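Local coordinates for protein mitomycin biosynthesis 6-O-methyltransferase (PDB 3GWZ) that transfers the methyl group of S-adenosyl-L-methionine to the 6-hydroxyl of 6-demethylmitomycins A and B, forming the quinone methoxy group of mitomycins A and B, at residues A[280-283]-A[284-287]; A[111-114]-A[115-118]; A[165-168]-A[169-173]. All blocks are in the same frame, centred on the assembly; numbering follows the deposited sequence.

Contact 1: residues A[280-283]-A[284-287]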
# COMPACT_ATOMS: atom_id res chain seq x y z
N ASP A 280 -15.02 -24.21 -17.74
CA ASP A 280 -15.38 -24.77 -16.44
C ASP A 280 -16.28 -25.99 -16.55
O ASP A 280 -16.47 -26.70 -15.57
CB ASP A 280 -16.13 -23.74 -15.59
CG ASP A 280 -15.30 -22.53 -15.27
OD1 ASP A 280 -14.05 -22.62 -15.32
OD2 ASP A 280 -15.89 -21.48 -14.96
N TRP A 281 -16.85 -26.22 -17.74
CA TRP A 281 -17.96 -27.17 -17.89
C TRP A 281 -17.68 -28.33 -18.84
O TRP A 281 -16.94 -28.19 -19.81
CB TRP A 281 -19.22 -26.41 -18.34
CG TRP A 281 -19.59 -25.30 -17.37
CD1 TRP A 281 -19.32 -23.96 -17.51
CD2 TRP A 281 -20.25 -25.45 -16.11
NE1 TRP A 281 -19.78 -23.27 -16.40
CE2 TRP A 281 -20.36 -24.17 -15.53
CE3 TRP A 281 -20.76 -26.55 -15.41
CZ2 TRP A 281 -20.95 -23.96 -14.29
CZ3 TRP A 281 -21.36 -26.34 -14.19
CH2 TRP A 281 -21.45 -25.06 -13.64
N ASP A 282 -18.29 -29.49 -18.57
CA ASP A 282 -18.16 -30.63 -19.49
C ASP A 282 -19.00 -30.41 -20.75
O ASP A 282 -19.73 -29.42 -20.85
CB ASP A 282 -18.48 -31.98 -18.81
CG ASP A 282 -19.94 -32.11 -18.39
OD1 ASP A 282 -20.81 -31.41 -18.93
OD2 ASP A 282 -20.21 -32.94 -17.50
N ASP A 283 -18.88 -31.32 -21.71
CA ASP A 283 -19.53 -31.13 -23.01
C ASP A 283 -21.04 -30.93 -22.89
O ASP A 283 -21.60 -30.01 -23.48
CB ASP A 283 -19.23 -32.30 -23.95
CG ASP A 283 -17.78 -32.32 -24.42
OD1 ASP A 283 -17.02 -31.37 -24.10
OD2 ASP A 283 -17.40 -33.28 -25.11
N ASP A 284 -21.69 -31.80 -22.12
CA ASP A 284 -23.14 -31.70 -21.93
C ASP A 284 -23.54 -30.31 -21.41
O ASP A 284 -24.47 -29.68 -21.93
CB ASP A 284 -23.63 -32.79 -20.97
CG ASP A 284 -23.62 -34.18 -21.60
OD1 ASP A 284 -23.48 -34.28 -22.84
OD2 ASP A 284 -23.75 -35.18 -20.85
N ASP A 285 -22.84 -29.84 -20.39
CA ASP A 285 -23.19 -28.56 -19.81
C ASP A 285 -22.86 -27.40 -20.74
O ASP A 285 -23.57 -26.40 -20.74
CB ASP A 285 -22.55 -28.37 -18.44
CG ASP A 285 -23.20 -29.22 -17.37
OD1 ASP A 285 -24.40 -29.53 -17.51
OD2 ASP A 285 -22.51 -29.58 -16.40
N VAL A 286 -21.81 -27.53 -21.55
CA VAL A 286 -21.51 -26.48 -22.52
C VAL A 286 -22.62 -26.39 -23.57
O VAL A 286 -23.03 -25.30 -23.96
CB VAL A 286 -20.17 -26.70 -23.23
CG1 VAL A 286 -20.08 -25.80 -24.47
CG2 VAL A 286 -19.01 -26.42 -22.28
N VAL A 287 -23.10 -27.54 -24.02
CA VAL A 287 -24.18 -27.54 -24.99
C VAL A 287 -25.44 -26.91 -24.41
O VAL A 287 -26.14 -26.16 -25.10
CB VAL A 287 -24.46 -28.96 -25.55
CG1 VAL A 287 -25.80 -29.01 -26.29
CG2 VAL A 287 -23.32 -29.38 -26.48
O HOH W 1 -19.85 -29.76 -16.18
O HOH W 2 -22.41 -32.21 -16.15
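An aspartate N-cap starts helix 283-296 of the Rossmann-like methyltransferase domain, where D282 meets D285 one turn on. D282 OD1 accepts from D285 N at 3.0 Å, a nearly straight bond with an N-H...O angle of 166°. A chi1 of 66° sets the D282 carboxylate between its own backbone N and carbonyl carbon, folded back over the first turn. The main chain follows with V286 N to D282 O (2.9 Å) and V287 N to D283 O.

The two carboxylates lie at a modest tilt, 27° between planes, with D282 OD1 3.6 Å from D285 OD2. Two waters mediate here: one bridges D282 N and D285 OD2, and the other donates to both D282 OD2, at 2.7 Å, and D285 OD2. D285 OD2 also comes within 3.6 Å of W281 CE3, the carboxylate almost perpendicular to the indole, whose ring belongs to the S-adenosyl-L-homocysteine pocket. W281 CB also packs on V286 CG2.

D285 OD1 is salt-bridged to R288, and D283 to R334, which also binds W281 O. Water donors, R288 and the positive end of the helix dipole would probably offset the repulsion between the D282 and D285 carboxylates.

Contact 2: residues A[111-114]-A[115-118]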
# COMPACT_ATOMS: atom_id res chain seq x y z
N ALA A 111 15.30 -8.71 3.25
CA ALA A 111 14.83 -7.59 2.45
C ALA A 111 13.94 -8.02 1.30
O ALA A 111 14.02 -9.16 0.84
CB ALA A 111 16.01 -6.78 1.91
N GLN A 112 13.11 -7.10 0.83
CA GLN A 112 12.35 -7.31 -0.40
C GLN A 112 13.32 -7.48 -1.55
O GLN A 112 14.36 -6.84 -1.58
CB GLN A 112 11.52 -6.07 -0.68
CG GLN A 112 10.29 -6.32 -1.53
CD GLN A 112 9.17 -6.90 -0.70
OE1 GLN A 112 9.12 -8.11 -0.44
NE2 GLN A 112 8.26 -6.04 -0.26
N ASN A 113 12.97 -8.35 -2.50
CA ASN A 113 13.64 -8.35 -3.80
C ASN A 113 12.62 -8.42 -4.94
O ASN A 113 11.42 -8.34 -4.70
CB ASN A 113 14.70 -9.46 -3.92
CG ASN A 113 14.11 -10.87 -3.90
OD1 ASN A 113 12.89 -11.07 -3.85
ND2 ASN A 113 14.99 -11.86 -3.93
N ALA A 114 13.12 -8.55 -6.16
CA ALA A 114 12.27 -8.54 -7.36
C ALA A 114 11.18 -9.60 -7.30
O ALA A 114 10.03 -9.36 -7.66
CB ALA A 114 13.12 -8.73 -8.61
N LEU A 115 11.55 -10.80 -6.84
CA LEU A 115 10.58 -11.88 -6.76
C LEU A 115 9.59 -11.69 -5.63
O LEU A 115 8.39 -11.86 -5.83
CB LEU A 115 11.27 -13.25 -6.65
CG LEU A 115 12.09 -13.68 -7.86
CD1 LEU A 115 12.42 -15.16 -7.76
CD2 LEU A 115 11.36 -13.39 -9.17
N SER A 116 10.07 -11.31 -4.45
CA SER A 116 9.15 -11.13 -3.34
C SER A 116 8.23 -9.93 -3.58
O SER A 116 7.10 -9.90 -3.10
CB SER A 116 9.88 -11.02 -2.00
OG SER A 116 10.52 -9.77 -1.84
N ALA A 117 8.71 -8.96 -4.35
CA ALA A 117 7.91 -7.76 -4.64
C ALA A 117 6.62 -8.06 -5.44
O ALA A 117 5.61 -7.38 -5.27
CB ALA A 117 8.76 -6.70 -5.35
N VAL A 118 6.65 -9.07 -6.30
CA VAL A 118 5.46 -9.38 -7.09
C VAL A 118 4.38 -10.05 -6.23
O VAL A 118 3.27 -10.28 -6.70
CB VAL A 118 5.79 -10.26 -8.32
CG1 VAL A 118 6.88 -9.62 -9.17
CG2 VAL A 118 6.22 -11.64 -7.90
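A capping box formed by N113 and S116 opens the short helix 114-117 in the dimerisation domain, directly after the β-strand 109-111. Each of the two residues uses its side chain to bind the backbone N of the other. N113 OD1 accepts from S116 N at 2.9 Å, a nearly straight bond with an N-H...O angle of 171°. In return, N113 N donates to S116 OG, also at 2.9 Å. Both side chains take the same first torsion, near +70°, which places N113 CG and S116 OG each between the backbone N and carbonyl carbon of its own residue and so turns the two polar ends back toward the partner's main chain.

The serine hydroxyl does double duty. While receiving the N113 amide it donates its proton to Q112 OE1, at 2.6 Å the shortest polar bond across the two segments. Q112 gets there by bending at chi2 (79°), which brings its carboxamide alongside the first turn and its CG within 4.1 Å of A117 CB. The far end of that amide is fixed too, since Q112 NE2 donates to P64 O.

The asparagine amide also ties the helix start to residues 99-102, which run into strand 102-103: ND2 donates to G99 O and to D102 OD1, and OD1 takes a second N-H from F101. Meanwhile L115 and V118 look across the dimer interface, packing on T41 and V42 of the second subunit. The helix is short and weakly bonded. Its main chain is held by A117 N to N113 O at 2.8 Å, and a weak bond runs from V118 N to L115 O, while the A117 methyl carbon CB rests 3.2 Å from N113 O.

Contact 3: residues A[165-168]-A[169-173]. With SAH (S-adenosyl-L-homocysteine), chain G.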
# COMPACT_ATOMS: atom_id res chain seq x y z
N PHE A 165 -16.84 -26.56 -5.62
CA PHE A 165 -16.19 -25.26 -5.70
C PHE A 165 -17.23 -24.14 -5.83
O PHE A 165 -17.11 -23.09 -5.22
CB PHE A 165 -15.21 -25.21 -6.88
CG PHE A 165 -14.47 -23.89 -7.00
CD1 PHE A 165 -13.38 -23.62 -6.19
CD2 PHE A 165 -14.89 -22.92 -7.91
CE1 PHE A 165 -12.70 -22.40 -6.29
CE2 PHE A 165 -14.22 -21.70 -8.01
CZ PHE A 165 -13.12 -21.44 -7.20
N TRP A 166 -18.26 -24.37 -6.64
CA TRP A 166 -19.26 -23.31 -6.82
C TRP A 166 -20.10 -23.10 -5.56
O TRP A 166 -20.52 -21.98 -5.26
CB TRP A 166 -20.16 -23.59 -8.03
CG TRP A 166 -19.44 -23.53 -9.33
CD1 TRP A 166 -19.47 -24.46 -10.32
CD2 TRP A 166 -18.58 -22.47 -9.80
NE1 TRP A 166 -18.70 -24.06 -11.38
CE2 TRP A 166 -18.14 -22.84 -11.08
CE3 TRP A 166 -18.15 -21.26 -9.26
CZ2 TRP A 166 -17.27 -22.05 -11.83
CZ3 TRP A 166 -17.28 -20.47 -10.00
CH2 TRP A 166 -16.86 -20.86 -11.27
N GLN A 167 -20.35 -24.18 -4.82
CA GLN A 167 -21.15 -24.06 -3.61
C GLN A 167 -20.36 -23.35 -2.52
O GLN A 167 -20.90 -22.53 -1.79
CB GLN A 167 -21.61 -25.44 -3.11
CG GLN A 167 -22.55 -25.38 -1.91
CD GLN A 167 -23.82 -24.61 -2.22
OE1 GLN A 167 -24.34 -23.88 -1.37
NE2 GLN A 167 -24.33 -24.76 -3.43
N LEU A 168 -19.07 -23.66 -2.42
CA LEU A 168 -18.23 -23.00 -1.43
C LEU A 168 -18.15 -21.49 -1.69
O LEU A 168 -18.31 -20.68 -0.77
CB LEU A 168 -16.81 -23.60 -1.42
CG LEU A 168 -15.88 -22.89 -0.43
CD1 LEU A 168 -16.35 -23.17 0.99
CD2 LEU A 168 -14.44 -23.35 -0.62
N THR A 169 -17.90 -21.12 -2.94
CA THR A 169 -17.77 -19.70 -3.28
C THR A 169 -19.12 -18.98 -3.19
O THR A 169 -19.19 -17.77 -2.97
CB THR A 169 -17.09 -19.48 -4.66
OG1 THR A 169 -17.76 -20.25 -5.67
CG2 THR A 169 -15.61 -19.91 -4.62
N HIS A 170 -20.20 -19.74 -3.35
CA HIS A 170 -21.53 -19.18 -3.14
C HIS A 170 -21.79 -18.85 -1.67
O HIS A 170 -22.25 -17.76 -1.33
CB HIS A 170 -22.61 -20.11 -3.67
CG HIS A 170 -23.99 -19.71 -3.27
ND1 HIS A 170 -24.66 -18.65 -3.85
CD2 HIS A 170 -24.83 -20.20 -2.33
CE1 HIS A 170 -25.85 -18.51 -3.29
NE2 HIS A 170 -25.98 -19.45 -2.37
N GLU A 171 -21.47 -19.80 -0.79
CA GLU A 171 -21.83 -19.71 0.63
C GLU A 171 -20.83 -18.94 1.49
O GLU A 171 -21.20 -18.28 2.46
CB GLU A 171 -21.98 -21.12 1.22
CG GLU A 171 -23.07 -21.96 0.58
CD GLU A 171 -23.23 -23.33 1.22
OE1 GLU A 171 -22.21 -23.92 1.66
OE2 GLU A 171 -24.38 -23.83 1.29
N ASP A 172 -19.55 -19.03 1.13
CA ASP A 172 -18.47 -18.58 2.00
C ASP A 172 -17.82 -17.33 1.43
O ASP A 172 -17.13 -17.40 0.42
CB ASP A 172 -17.44 -19.71 2.15
CG ASP A 172 -16.30 -19.34 3.10
OD1 ASP A 172 -16.04 -18.14 3.30
OD2 ASP A 172 -15.66 -20.27 3.64
N PRO A 173 -18.06 -16.17 2.08
CA PRO A 173 -17.62 -14.88 1.54
C PRO A 173 -16.10 -14.76 1.41
O PRO A 173 -15.62 -14.13 0.47
CB PRO A 173 -18.15 -13.87 2.57
CG PRO A 173 -19.29 -14.58 3.25
CD PRO A 173 -18.86 -16.02 3.30
N SAH G . -16.13 -13.98 -17.12
CA SAH G . -15.35 -13.68 -15.87
CB SAH G . -15.41 -14.80 -14.81
CG SAH G . -14.91 -16.19 -15.25
SD SAH G . -14.92 -17.35 -13.89
C SAH G . -13.91 -13.42 -16.24
O SAH G . -13.17 -12.86 -15.42
OXT SAH G . -13.46 -13.75 -17.34
C5' SAH G . -16.46 -18.18 -14.22
C4' SAH G . -17.70 -17.44 -13.67
O4' SAH G . -18.93 -18.17 -13.88
C3' SAH G . -17.69 -17.12 -12.17
O3' SAH G . -17.64 -15.69 -12.00
C2' SAH G . -19.01 -17.66 -11.61
O2' SAH G . -19.66 -16.77 -10.70
C1' SAH G . -19.86 -17.79 -12.85
N9 SAH G . -20.91 -18.83 -12.78
C8 SAH G . -20.74 -20.12 -12.42
N7 SAH G . -21.91 -20.80 -12.51
C5 SAH G . -22.84 -19.92 -12.95
C6 SAH G . -24.28 -19.98 -13.28
N6 SAH G . -24.93 -21.16 -13.14
N1 SAH G . -24.89 -18.85 -13.72
C2 SAH G . -24.22 -17.69 -13.85
N3 SAH G . -22.90 -17.57 -13.57
C4 SAH G . -22.18 -18.63 -13.13
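F165 O is gripped twice by T169, by its hydroxyl OG1 at 2.9 Å and by its backbone N at 3.1 Å. The two donors reach the oxygen from opposite faces of the carbonyl plane. A chi1 of 52° turns the T169 hydroxyl back toward the preceding turn, and the same rotation lays its methyl CG2 over one face of the F165 ring, a CH-pi contact 4.1 Å from the centroid and 19° off the normal. T169 OG1 also lies at the edge of the W166 indole, 3.7 Å from CE3. R234 donates to both T169 OG1 and W166 O, linking this turn to a residue that binds S-adenosyl-L-methionine.

W166 is layered between two groups. F165 CD2 approaches one face of its indole, toward the rim, while C8 of the S-adenosyl-L-homocysteine adenine sits 3.9 Å above the middle of the other; the ribose carbon C2' touches W166 CZ3 at 3.7 Å. Further along, L168 CD1 packs beside D172 CB at 3.8 Å, and D172 N closes the last turn on L168 O.

This is a short helix whose threonine is bonded back to the i-4 carbonyl, and whose tryptophan lines the cofactor pocket of this class I methyltransferase.

Contacts 1 and 3 share the methyltransferase domain and meet directly: the indoles of W281 and W166 lie together with planes about 20° apart, and D280 packs on W166, joining helix 165-171 to the loop before helix 283-296 beside the cofactor. Contact 2 stands apart in the dimerisation domain, its nearest atoms about 20 Å from contact 3, and faces another subunit instead of a ligand. Both 282-285 and 113-116 are helix starts capped by a side chain, but the surface aspartates of contact 1 rely on water and arginine, whereas the partly buried contact 2 uses neutral amides and a hydroxyl. Contact 3, also partly buried, combines helical hydrogen bonds with aromatic packing against the cofactor.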